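Local coordinates for pertussis toxin-like subunit ArtA (Escherichia coli, PDB 4Z9D), which probably transfers ADP-ribose from NAD to trimeric G proteins as the enzymatic subunit of a pertussis-like AB5 toxin, at residues R13-I18 with Y78-R83; V7-S12 with A49-T54. The protein carries 2 engineered substitutions. All coordinates share one frame; numbering follows the deposited sequence.

Interaction 1 of 2, residues R13-I18 with Y78-R83. With NAD (nicotinamide-adenine-dinucleotide), chain F.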
# COMPACT_ATOMS: atom_id res chain seq x y z
N ARG A 13 2.65 6.71 -10.51
CA ARG A 13 2.32 8.12 -10.67
C ARG A 13 3.31 9.01 -9.94
O ARG A 13 3.79 8.65 -8.86
CB ARG A 13 0.89 8.40 -10.20
CG ARG A 13 -0.13 7.77 -11.12
CD ARG A 13 -1.48 7.62 -10.46
NE ARG A 13 -1.51 6.63 -9.39
CZ ARG A 13 -2.52 6.55 -8.53
NH1 ARG A 13 -3.54 7.39 -8.67
NH2 ARG A 13 -2.52 5.64 -7.56
N PRO A 14 3.65 10.16 -10.54
CA PRO A 14 4.70 11.07 -10.04
C PRO A 14 4.23 12.02 -8.94
O PRO A 14 3.03 12.23 -8.79
CB PRO A 14 5.09 11.86 -11.30
CG PRO A 14 3.81 11.93 -12.08
CD PRO A 14 3.11 10.61 -11.84
N PRO A 15 5.18 12.58 -8.17
CA PRO A 15 4.87 13.40 -6.99
C PRO A 15 4.00 14.60 -7.34
O PRO A 15 3.17 15.01 -6.53
CB PRO A 15 6.26 13.85 -6.51
CG PRO A 15 7.18 12.79 -6.97
CD PRO A 15 6.62 12.26 -8.26
N GLU A 16 4.18 15.16 -8.52
CA GLU A 16 3.42 16.34 -8.89
C GLU A 16 1.92 16.07 -8.85
O GLU A 16 1.14 16.89 -8.35
CB GLU A 16 3.83 16.80 -10.28
CG GLU A 16 3.09 18.02 -10.76
CD GLU A 16 3.36 19.24 -9.92
OE1 GLU A 16 4.35 19.26 -9.16
OE2 GLU A 16 2.53 20.17 -10.01
N GLU A 17 1.53 14.89 -9.32
CA GLU A 17 0.14 14.47 -9.24
C GLU A 17 -0.23 14.04 -7.82
O GLU A 17 -1.24 14.47 -7.25
CB GLU A 17 -0.12 13.32 -10.22
CG GLU A 17 -1.54 12.82 -10.21
CD GLU A 17 -1.72 11.56 -11.02
OE1 GLU A 17 -0.80 11.24 -11.80
OE2 GLU A 17 -2.78 10.92 -10.90
N ILE A 18 0.60 13.16 -7.26
CA ILE A 18 0.32 12.52 -5.99
C ILE A 18 0.40 13.48 -4.79
O ILE A 18 -0.43 13.40 -3.90
CB ILE A 18 1.25 11.31 -5.79
CG1 ILE A 18 1.00 10.28 -6.90
CG2 ILE A 18 1.04 10.67 -4.44
CD1 ILE A 18 -0.48 9.83 -7.01
N TYR A 78 7.85 5.08 -8.03
CA TYR A 78 8.26 5.93 -6.93
C TYR A 78 7.91 5.22 -5.63
O TYR A 78 6.92 4.50 -5.56
CB TYR A 78 7.55 7.29 -6.99
CG TYR A 78 7.79 8.06 -8.27
CD1 TYR A 78 8.71 9.09 -8.33
CD2 TYR A 78 7.05 7.78 -9.42
CE1 TYR A 78 8.92 9.80 -9.49
CE2 TYR A 78 7.25 8.49 -10.59
CZ TYR A 78 8.19 9.50 -10.62
OH TYR A 78 8.40 10.21 -11.78
N ARG A 79 8.73 5.42 -4.61
CA ARG A 79 8.38 4.99 -3.26
C ARG A 79 7.92 6.22 -2.49
O ARG A 79 8.70 7.15 -2.31
CB ARG A 79 9.56 4.32 -2.55
CG ARG A 79 9.22 3.75 -1.18
CD ARG A 79 10.44 3.20 -0.48
NE ARG A 79 11.40 4.24 -0.12
CZ ARG A 79 12.62 4.37 -0.64
NH1 ARG A 79 13.05 3.50 -1.53
NH2 ARG A 79 13.41 5.35 -0.24
N TYR A 80 6.67 6.22 -2.05
CA TYR A 80 6.15 7.32 -1.24
C TYR A 80 6.19 6.96 0.24
O TYR A 80 5.86 5.83 0.62
CB TYR A 80 4.71 7.65 -1.66
CG TYR A 80 4.60 8.29 -3.01
CD1 TYR A 80 4.65 9.68 -3.14
CD2 TYR A 80 4.47 7.52 -4.16
CE1 TYR A 80 4.55 10.27 -4.38
CE2 TYR A 80 4.39 8.11 -5.40
CZ TYR A 80 4.43 9.49 -5.50
OH TYR A 80 4.34 10.08 -6.74
N ARG A 81 6.61 7.91 1.07
CA ARG A 81 6.52 7.72 2.51
C ARG A 81 5.31 8.47 3.01
O ARG A 81 5.10 9.62 2.66
CB ARG A 81 7.77 8.21 3.24
CG ARG A 81 7.80 7.70 4.67
CD ARG A 81 8.83 8.39 5.54
NE ARG A 81 10.15 8.47 4.93
CZ ARG A 81 11.24 7.86 5.40
NH1 ARG A 81 11.17 7.09 6.48
NH2 ARG A 81 12.40 8.02 4.79
N ILE A 82 4.50 7.80 3.83
CA ILE A 82 3.18 8.33 4.18
C ILE A 82 2.92 8.28 5.67
O ILE A 82 3.15 7.25 6.30
CB ILE A 82 2.06 7.54 3.46
CG1 ILE A 82 2.33 7.42 1.95
CG2 ILE A 82 0.67 8.15 3.73
CD1 ILE A 82 1.48 6.35 1.27
N ARG A 83 2.41 9.37 6.25
CA ARG A 83 1.96 9.31 7.63
C ARG A 83 0.62 8.59 7.71
O ARG A 83 -0.33 8.95 7.02
CB ARG A 83 1.85 10.71 8.25
CG ARG A 83 1.18 10.71 9.62
CD ARG A 83 1.35 12.06 10.31
NE ARG A 83 0.71 13.14 9.57
CZ ARG A 83 -0.60 13.36 9.52
NH1 ARG A 83 -1.44 12.56 10.18
NH2 ARG A 83 -1.09 14.38 8.82
PA NAD F . -2.91 -0.80 -7.53
O1A NAD F . -3.34 0.01 -6.37
O2A NAD F . -3.91 -1.24 -8.53
O5B NAD F . -1.71 0.02 -8.27
C5B NAD F . -1.08 -0.38 -9.49
C4B NAD F . -1.06 0.85 -10.43
O4B NAD F . -2.42 1.19 -10.84
C3B NAD F . -0.60 2.05 -9.67
O3B NAD F . 0.86 2.00 -9.59
C2B NAD F . -1.05 3.12 -10.62
O2B NAD F . -0.32 2.98 -11.83
C1B NAD F . -2.49 2.65 -10.90
N9A NAD F . -3.57 2.99 -9.92
C8A NAD F . -3.86 2.57 -8.69
N7A NAD F . -4.98 3.19 -8.30
C5A NAD F . -5.40 3.98 -9.29
C6A NAD F . -6.45 4.81 -9.41
N6A NAD F . -7.27 4.89 -8.37
N1A NAD F . -6.67 5.53 -10.52
C2A NAD F . -5.78 5.40 -11.58
N3A NAD F . -4.69 4.54 -11.43
C4A NAD F . -4.52 3.85 -10.29
O3 NAD F . -2.17 -2.10 -7.02
PN NAD F . -1.03 -2.09 -5.86
O1N NAD F . -1.36 -1.07 -4.82
O2N NAD F . 0.30 -2.12 -6.49
O5D NAD F . -1.35 -3.51 -5.22
C5D NAD F . -1.36 -4.72 -5.99
C4D NAD F . -1.03 -5.91 -5.09
O4D NAD F . 0.21 -5.53 -4.40
C3D NAD F . -2.10 -6.11 -4.00
O3D NAD F . -2.14 -7.48 -3.58
C2D NAD F . -1.50 -5.28 -2.89
O2D NAD F . -2.05 -5.64 -1.61
C1D NAD F . -0.02 -5.63 -2.98
N1N NAD F . 0.79 -4.61 -2.22
C2N NAD F . 1.22 -3.42 -2.85
C3N NAD F . 1.93 -2.43 -2.16
C7N NAD F . 2.37 -1.25 -2.80
O7N NAD F . 3.28 -0.49 -2.16
N7N NAD F . 1.90 -0.98 -4.02
C4N NAD F . 2.22 -2.64 -0.82
C5N NAD F . 1.81 -3.81 -0.18
C6N NAD F . 1.09 -4.79 -0.86

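Interaction 2 of 2, residues V7-S12 with A49-T54. With NAD (nicotinamide-adenine-dinucleotide), chain F.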
# COMPACT_ATOMS: atom_id res chain seq x y z
N VAL A 7 4.06 4.64 6.74
CA VAL A 7 4.03 3.53 5.80
C VAL A 7 4.59 3.93 4.44
O VAL A 7 4.77 5.12 4.15
CB VAL A 7 2.59 2.97 5.61
CG1 VAL A 7 2.03 2.45 6.93
CG2 VAL A 7 1.68 4.03 5.03
N TYR A 8 4.87 2.93 3.61
CA TYR A 8 5.33 3.18 2.25
C TYR A 8 4.34 2.69 1.20
O TYR A 8 3.65 1.69 1.40
CB TYR A 8 6.65 2.48 1.97
CG TYR A 8 7.81 2.90 2.83
CD1 TYR A 8 8.51 4.05 2.55
CD2 TYR A 8 8.23 2.10 3.88
CE1 TYR A 8 9.62 4.42 3.31
CE2 TYR A 8 9.32 2.46 4.66
CZ TYR A 8 10.01 3.62 4.36
OH TYR A 8 11.10 3.97 5.13
N ARG A 9 4.34 3.35 0.05
CA ARG A 9 3.60 2.83 -1.11
C ARG A 9 4.42 3.00 -2.37
O ARG A 9 4.96 4.06 -2.62
CB ARG A 9 2.23 3.54 -1.26
CG ARG A 9 1.49 3.12 -2.55
CD ARG A 9 0.03 3.58 -2.61
NE ARG A 9 -0.51 3.33 -3.96
CZ ARG A 9 -0.93 2.16 -4.39
NH1 ARG A 9 -0.95 1.11 -3.58
NH2 ARG A 9 -1.36 2.03 -5.65
N VAL A 10 4.52 1.93 -3.15
CA VAL A 10 5.12 1.99 -4.47
C VAL A 10 4.02 2.27 -5.51
O VAL A 10 3.02 1.57 -5.54
CB VAL A 10 5.87 0.69 -4.81
CG1 VAL A 10 6.49 0.78 -6.21
CG2 VAL A 10 6.95 0.45 -3.79
N ASP A 11 4.22 3.29 -6.34
CA ASP A 11 3.21 3.68 -7.33
C ASP A 11 3.89 4.27 -8.58
O ASP A 11 4.96 4.85 -8.48
CB ASP A 11 2.23 4.70 -6.71
CG ASP A 11 0.89 4.77 -7.45
OD1 ASP A 11 0.88 5.20 -8.63
OD2 ASP A 11 -0.15 4.40 -6.86
N SER A 12 3.24 4.16 -9.73
CA SER A 12 3.86 4.65 -10.96
C SER A 12 3.62 6.14 -11.20
O SER A 12 4.29 6.75 -12.03
CB SER A 12 3.35 3.86 -12.17
OG SER A 12 1.94 3.92 -12.24
N ALA A 49 -11.61 -1.36 -2.62
CA ALA A 49 -11.88 -0.25 -1.71
C ALA A 49 -10.60 0.25 -1.07
O ALA A 49 -10.58 1.30 -0.45
CB ALA A 49 -12.85 -0.67 -0.63
N PHE A 50 -9.55 -0.53 -1.21
CA PHE A 50 -8.37 -0.33 -0.38
C PHE A 50 -7.17 0.18 -1.18
O PHE A 50 -7.01 -0.13 -2.37
CB PHE A 50 -8.00 -1.65 0.32
CG PHE A 50 -9.15 -2.30 1.04
CD1 PHE A 50 -9.63 -1.76 2.23
CD2 PHE A 50 -9.75 -3.45 0.54
CE1 PHE A 50 -10.68 -2.36 2.91
CE2 PHE A 50 -10.81 -4.06 1.22
CZ PHE A 50 -11.28 -3.51 2.41
N ILE A 51 -6.30 0.93 -0.50
CA ILE A 51 -5.03 1.39 -1.07
C ILE A 51 -3.91 0.70 -0.30
O ILE A 51 -3.78 0.89 0.90
CB ILE A 51 -4.88 2.92 -0.97
CG1 ILE A 51 -6.07 3.62 -1.65
CG2 ILE A 51 -3.55 3.38 -1.56
CD1 ILE A 51 -6.27 5.07 -1.21
N ALA A 52 -3.12 -0.12 -0.99
CA ALA A 52 -2.12 -0.95 -0.32
C ALA A 52 -0.90 -0.14 0.10
O ALA A 52 -0.40 0.69 -0.66
CB ALA A 52 -1.69 -2.08 -1.24
N THR A 53 -0.40 -0.42 1.30
CA THR A 53 0.86 0.16 1.78
C THR A 53 1.62 -0.91 2.57
O THR A 53 1.08 -1.98 2.83
CB THR A 53 0.65 1.39 2.70
OG1 THR A 53 0.11 0.96 3.96
CG2 THR A 53 -0.30 2.41 2.08
N THR A 54 2.87 -0.63 2.93
CA THR A 54 3.62 -1.57 3.76
C THR A 54 4.49 -0.78 4.73
O THR A 54 4.94 0.32 4.42
CB THR A 54 4.53 -2.51 2.92
OG1 THR A 54 5.33 -3.34 3.79
CG2 THR A 54 5.48 -1.68 2.05
PA NAD F . -2.91 -0.80 -7.53
O1A NAD F . -3.34 0.01 -6.37
O2A NAD F . -3.91 -1.24 -8.53
O5B NAD F . -1.71 0.02 -8.27
C5B NAD F . -1.08 -0.38 -9.49
C4B NAD F . -1.06 0.85 -10.43
O4B NAD F . -2.42 1.19 -10.84
C3B NAD F . -0.60 2.05 -9.67
O3B NAD F . 0.86 2.00 -9.59
C2B NAD F . -1.05 3.12 -10.62
O2B NAD F . -0.32 2.98 -11.83
C1B NAD F . -2.49 2.65 -10.90
N9A NAD F . -3.57 2.99 -9.92
C8A NAD F . -3.86 2.57 -8.69
N7A NAD F . -4.98 3.19 -8.30
C5A NAD F . -5.40 3.98 -9.29
C6A NAD F . -6.45 4.81 -9.41
N6A NAD F . -7.27 4.89 -8.37
N1A NAD F . -6.67 5.53 -10.52
C2A NAD F . -5.78 5.40 -11.58
N3A NAD F . -4.69 4.54 -11.43
C4A NAD F . -4.52 3.85 -10.29
O3 NAD F . -2.17 -2.10 -7.02
PN NAD F . -1.03 -2.09 -5.86
O1N NAD F . -1.36 -1.07 -4.82
O2N NAD F . 0.30 -2.12 -6.49
O5D NAD F . -1.35 -3.51 -5.22
C5D NAD F . -1.36 -4.72 -5.99
C4D NAD F . -1.03 -5.91 -5.09
O4D NAD F . 0.21 -5.53 -4.40
C3D NAD F . -2.10 -6.11 -4.00
O3D NAD F . -2.14 -7.48 -3.58
C2D NAD F . -1.50 -5.28 -2.89
O2D NAD F . -2.05 -5.64 -1.61
C1D NAD F . -0.02 -5.63 -2.98
N1N NAD F . 0.79 -4.61 -2.22
C2N NAD F . 1.22 -3.42 -2.85
C3N NAD F . 1.93 -2.43 -2.16
C7N NAD F . 2.37 -1.25 -2.80
O7N NAD F . 3.28 -0.49 -2.16
N7N NAD F . 1.90 -0.98 -4.02
C4N NAD F . 2.22 -2.64 -0.82
C5N NAD F . 1.81 -3.81 -0.18
C6N NAD F . 1.09 -4.79 -0.86

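Interaction 1 of 2, residues R13-I18 with Y78-R83
Tyr78 and Tyr80 both turn CG anti to the carbonyl carbon (chi1 -58° and -70°), which aims two rings from one face of strand 77-83 at the prolines and Ile18 of the facing helix start. This is helix-on-sheet packing in an ADP-ribosyltransferase domain of the pertussis toxin type: the first turn of helix 15-21 lies against a strand of the antiparallel sheet. Pro14 stands at the N-cap, and its O accepts a hydrogen bond from Ile18 N at 3.0 Å, closing the first turn. Both prolines meet the same face of the Tyr78 ring by CH-pi contact, Pro14 CA 4.0 Å and Pro15 CD 3.9 Å from its centroid. Ile18 supplies the matching contact for Tyr80, with CG2 held over the ring face, offset toward the rim, 3.9 Å from the centroid. Phe23 packs edge-to-face on Tyr80. The tip of Tyr80 does polar work as well, for its OH donates to Arg13 O at 2.6 Å, approaching with a 28° tilt from the carbonyl plane; this pins the peptide that leads into the helix. From the same residue, the Arg13 side chain bends at chi3 and lays its guanidinium against the adenine of NAD, whose C4A sits over the centre of the group. Asp11 OD2 pairs with Arg13 NH2 in a salt bridge. Residues 13-18 thus meet both the strand and NAD. On the guanidinium face opposite the adenine, Ile18 CD1 lies 4.0 Å above the plane.

Interaction 2 of 2, residues V7-S12 with A49-T54
Tyr8 and Thr54 carry the backbone part of this contact, a single antiparallel bridge of the hydrogen-bonded kind: Tyr8 N donates to Thr54 O at 2.7 Å, and Thr54 N returns a bond to Tyr8 O at 2.9 Å. With the strand directions 122° apart, the two chains diverge beyond this pair, and side chains take over. Apolar packing flanks the bridge. Val7 CG2 rests against Thr53 CB at 3.7 Å, while Thr53 OG1 is engaged by Ile119 O; further along, Ile51 CG2 packs on the aliphatic part of Arg9 and over a face of its guanidinium. The polar side-chain interactions centre on Arg9. Its CG is anti to the backbone N (chi1 174°) and the chain runs extended to NE, carrying the guanidinium alongside the second strand. There NH1 donates a hydrogen bond to Ala52 O at 3.0 Å, in the guanidinium plane and on a lone pair of the carbonyl. A salt bridge from NH2 to Asp11 OD2, 2.9 Å long, holds the group from its own strand; Arg13 is the second partner of Asp11, and Phe23 adds a cation-pi contact to Arg9. So steadied, the guanidinium reaches both phosphates of NAD, NH1 bonding to O1N and NH2 to O1A, where its positive charge probably offsets theirs. Recognition of the nicotinamide by backbone completes the set: Val10 N binds the carboxamide oxygen O7N at 2.9 Å, and Val10 O accepts from N7N at 3.2 Å. A first-strand arginine beside a main-chain grip on nicotinamide is characteristic of the NAD pocket of pertussis-like and cholera-like ADP-ribosyltransferases.

How the interactions relate
From the N terminus the chain passes through Val7-Ser12 and then directly into Arg13-Ile18, so the opening strand and the helix that follows supply the first halves of both contacts. Interaction 2 closes first, when Ala49-Thr54 returns to the strand; interaction 1 closes later, at Tyr78-Arg83. The two loops therefore cross rather than nest. Strands 6-11 and 77-83 are also neighbours in the four-strand sheet, where Tyr80 N probably bonds to Arg9 O and Ile82 N to Val7 O. Together the contacts tie helix 15-21 to that sheet and the sheet to the smaller one containing strand 50-54, with NAD touching both.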